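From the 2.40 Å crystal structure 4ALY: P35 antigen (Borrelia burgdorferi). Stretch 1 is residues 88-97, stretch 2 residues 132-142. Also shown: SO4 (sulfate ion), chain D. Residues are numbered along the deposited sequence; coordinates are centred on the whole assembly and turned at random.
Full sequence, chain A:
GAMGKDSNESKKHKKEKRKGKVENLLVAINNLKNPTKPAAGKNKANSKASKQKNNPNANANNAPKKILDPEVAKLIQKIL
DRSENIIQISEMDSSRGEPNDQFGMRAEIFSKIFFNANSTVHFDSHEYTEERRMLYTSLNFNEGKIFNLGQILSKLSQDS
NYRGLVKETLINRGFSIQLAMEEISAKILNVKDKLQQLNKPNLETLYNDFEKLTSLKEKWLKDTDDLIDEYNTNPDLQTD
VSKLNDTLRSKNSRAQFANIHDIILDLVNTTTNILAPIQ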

# COMPACT_ATOMS: atom_id res chain seq x y z
N GLN A 88 5.13 -14.56 0.83
CA GLN A 88 6.09 -15.00 1.85
C GLN A 88 6.35 -13.81 2.73
O GLN A 88 6.08 -13.85 3.90
CB GLN A 88 7.43 -15.60 1.33
CG GLN A 88 7.41 -16.40 0.02
CD GLN A 88 7.18 -17.94 0.14
OE1 GLN A 88 6.13 -18.40 0.65
NE2 GLN A 88 8.14 -18.74 -0.40
N ILE A 89 6.86 -12.74 2.15
CA ILE A 89 6.99 -11.41 2.76
C ILE A 89 5.81 -11.06 3.68
O ILE A 89 6.00 -10.73 4.84
CB ILE A 89 7.21 -10.34 1.67
CG1 ILE A 89 8.57 -10.55 0.98
CG2 ILE A 89 7.16 -8.96 2.28
CD1 ILE A 89 8.85 -9.62 -0.24
N SER A 90 4.58 -11.19 3.20
CA SER A 90 3.45 -10.84 4.07
C SER A 90 3.33 -11.68 5.34
O SER A 90 2.86 -11.15 6.36
CB SER A 90 2.13 -10.80 3.34
OG SER A 90 1.51 -12.05 3.44
N GLU A 91 3.78 -12.94 5.32
CA GLU A 91 3.68 -13.78 6.53
C GLU A 91 4.84 -13.49 7.49
O GLU A 91 4.65 -13.48 8.70
CB GLU A 91 3.61 -15.28 6.19
CG GLU A 91 2.26 -15.79 5.70
CD GLU A 91 2.36 -16.95 4.70
OE1 GLU A 91 3.46 -17.45 4.36
OE2 GLU A 91 1.29 -17.37 4.23
N MET A 92 6.02 -13.24 6.94
CA MET A 92 7.19 -12.87 7.71
C MET A 92 6.85 -11.54 8.44
O MET A 92 6.93 -11.46 9.68
CB MET A 92 8.40 -12.70 6.75
CG MET A 92 9.80 -13.06 7.23
SD MET A 92 10.95 -13.15 5.78
CE MET A 92 10.45 -14.68 4.98
N ASP A 93 6.44 -10.51 7.67
CA ASP A 93 6.03 -9.24 8.20
C ASP A 93 4.96 -9.38 9.27
O ASP A 93 5.00 -8.75 10.32
CB ASP A 93 5.55 -8.32 7.10
CG ASP A 93 6.68 -7.77 6.31
OD1 ASP A 93 7.83 -8.05 6.74
OD2 ASP A 93 6.43 -7.07 5.29
N SER A 94 4.03 -10.25 8.99
CA SER A 94 2.96 -10.46 9.91
C SER A 94 3.46 -11.03 11.22
O SER A 94 2.82 -10.84 12.27
CB SER A 94 1.99 -11.42 9.27
OG SER A 94 1.15 -11.85 10.24
N SER A 95 4.59 -11.71 11.22
CA SER A 95 5.01 -12.22 12.50
C SER A 95 5.92 -11.22 13.25
O SER A 95 6.26 -11.45 14.40
CB SER A 95 5.62 -13.60 12.34
OG SER A 95 6.93 -13.42 11.90
N ARG A 96 6.24 -10.08 12.62
CA ARG A 96 6.96 -8.99 13.29
C ARG A 96 6.22 -8.27 14.39
O ARG A 96 6.86 -7.74 15.31
CB ARG A 96 7.53 -8.00 12.27
CG ARG A 96 8.58 -8.64 11.33
CD ARG A 96 8.94 -7.67 10.22
NE ARG A 96 9.76 -8.26 9.14
CZ ARG A 96 11.05 -8.60 9.23
NH1 ARG A 96 11.75 -8.45 10.35
NH2 ARG A 96 11.66 -9.10 8.18
N GLY A 97 4.87 -8.35 14.38
CA GLY A 97 4.01 -7.64 15.35
C GLY A 97 4.27 -6.16 15.23
O GLY A 97 4.65 -5.69 14.18
N ARG A 132 -3.25 -2.55 9.46
CA ARG A 132 -2.05 -1.92 9.90
C ARG A 132 -0.75 -2.59 9.32
O ARG A 132 0.12 -1.90 8.76
CB ARG A 132 -2.06 -1.91 11.39
CG ARG A 132 -2.40 -0.61 12.01
CD ARG A 132 -2.03 -0.72 13.49
NE ARG A 132 -3.35 -0.92 13.97
CZ ARG A 132 -3.79 -1.84 14.80
NH1 ARG A 132 -2.99 -2.70 15.43
NH2 ARG A 132 -5.09 -1.77 15.04
N ARG A 133 -0.63 -3.90 9.46
CA ARG A 133 0.48 -4.71 8.93
C ARG A 133 0.71 -4.45 7.41
O ARG A 133 1.88 -4.14 6.96
CB ARG A 133 0.26 -6.23 9.24
CG ARG A 133 1.56 -7.09 9.13
CD ARG A 133 1.93 -7.38 7.67
NE ARG A 133 0.80 -7.94 6.94
CZ ARG A 133 0.71 -7.91 5.63
NH1 ARG A 133 1.67 -7.31 4.96
NH2 ARG A 133 -0.32 -8.44 4.98
N MET A 134 -0.38 -4.46 6.63
CA MET A 134 -0.30 -4.20 5.16
C MET A 134 0.22 -2.79 4.96
O MET A 134 1.05 -2.54 4.13
CB MET A 134 -1.66 -4.39 4.51
CG MET A 134 -1.82 -5.66 3.68
SD MET A 134 -3.55 -6.12 3.60
CE MET A 134 -3.49 -7.88 3.19
N LEU A 135 -0.21 -1.85 5.78
CA LEU A 135 0.34 -0.53 5.64
C LEU A 135 1.89 -0.54 5.88
O LEU A 135 2.64 0.15 5.16
CB LEU A 135 -0.33 0.38 6.64
CG LEU A 135 0.19 1.80 6.70
CD1 LEU A 135 0.04 2.53 5.34
CD2 LEU A 135 -0.60 2.51 7.83
N TYR A 136 2.37 -1.30 6.88
CA TYR A 136 3.80 -1.29 7.23
C TYR A 136 4.59 -1.96 6.10
O TYR A 136 5.65 -1.47 5.70
CB TYR A 136 4.05 -2.03 8.56
CG TYR A 136 3.32 -1.54 9.79
CD1 TYR A 136 3.02 -0.19 9.98
CD2 TYR A 136 2.91 -2.44 10.78
CE1 TYR A 136 2.38 0.27 11.13
CE2 TYR A 136 2.22 -2.01 11.90
CZ TYR A 136 1.99 -0.63 12.09
OH TYR A 136 1.33 -0.18 13.23
N THR A 137 4.08 -3.08 5.60
CA THR A 137 4.62 -3.75 4.46
C THR A 137 4.69 -2.83 3.23
O THR A 137 5.64 -2.96 2.43
CB THR A 137 3.78 -4.99 4.16
OG1 THR A 137 3.82 -5.83 5.31
CG2 THR A 137 4.30 -5.78 3.01
N SER A 138 3.77 -1.85 3.13
CA SER A 138 3.71 -1.01 1.94
C SER A 138 4.90 -0.09 1.92
O SER A 138 5.22 0.55 0.91
CB SER A 138 2.38 -0.23 1.86
OG SER A 138 2.39 0.96 2.63
N LEU A 139 5.53 0.01 3.07
CA LEU A 139 6.73 0.82 3.21
C LEU A 139 7.90 -0.18 3.45
O LEU A 139 8.87 0.12 4.18
CB LEU A 139 6.55 1.83 4.40
CG LEU A 139 5.64 3.05 4.18
CD1 LEU A 139 5.01 3.77 5.42
CD2 LEU A 139 6.38 4.02 3.27
N ASN A 140 7.74 -1.41 2.91
CA ASN A 140 8.80 -2.44 3.04
C ASN A 140 9.17 -2.83 4.48
O ASN A 140 10.24 -3.35 4.73
CB ASN A 140 10.07 -2.02 2.25
CG ASN A 140 9.86 -2.04 0.74
OD1 ASN A 140 8.93 -2.63 0.23
ND2 ASN A 140 10.72 -1.39 0.03
N PHE A 141 8.30 -2.53 5.42
CA PHE A 141 8.51 -2.85 6.85
C PHE A 141 9.84 -2.27 7.32
O PHE A 141 10.55 -2.82 8.14
CB PHE A 141 8.36 -4.36 7.20
CG PHE A 141 7.54 -4.57 8.45
CD1 PHE A 141 8.11 -4.38 9.69
CD2 PHE A 141 6.15 -4.87 8.37
CE1 PHE A 141 7.35 -4.53 10.84
CE2 PHE A 141 5.40 -4.99 9.51
CZ PHE A 141 6.00 -4.85 10.74
N ASN A 142 10.14 -1.10 6.83
CA ASN A 142 11.28 -0.42 7.30
C ASN A 142 10.86 0.37 8.46
O ASN A 142 10.39 1.51 8.30
CB ASN A 142 11.75 0.53 6.26
CG ASN A 142 12.95 1.28 6.71
OD1 ASN A 142 13.06 1.72 7.87
ND2 ASN A 142 13.87 1.42 5.82
S SO4 D . 14.05 -0.77 2.14
O1 SO4 D . 13.92 -1.29 3.53
O2 SO4 D . 13.38 0.56 1.99
O3 SO4 D . 13.46 -1.76 1.21
O4 SO4 D . 15.49 -0.66 1.82

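A buried carboxylate is tolerable when its neighbours supply both polar partners and apolar cover, and Asp 93 of the P35 antigen illustrates the principle. The helix running through Asp 93 meets the one running through Arg 133 with their axes 9.8 Å apart at closest approach and their directions 115° apart, so contact is confined to a short patch, and resumes at Phe 141, just beyond the type I turn from Thr 137 to Asn 140.

The CA-to-CB bond of Asp 93 points toward the second stretch. Its OD2 lies 2.9 Å from OG1 of Thr 137, within hydrogen-bonding reach, while its OD1 accepts a 3.1 Å salt-bridging hydrogen bond from NE of Arg 96, three residues on.

Phe 141, which covers the most surface, has its CA-to-CB bond pointing toward the first stretch. CG of Asp 93 lies 3.6 Å from CD2 of Phe 141. One face of the ring receives the Arg 96 methylene in a CH-pi contact, CD lying 3.7 Å from the ring centroid.

Arg 133 packs its aliphatic part against the first helix, its CG 3.7 Å from CA of Ser 94 and its CD 3.8 Å from CB of Asp 93. Its NH1 donates a 2.6 Å hydrogen bond to OG1 of Thr 137, linking it to the hydroxyl beside Asp 93, while CB of Ser 90 covers one guanidinium face.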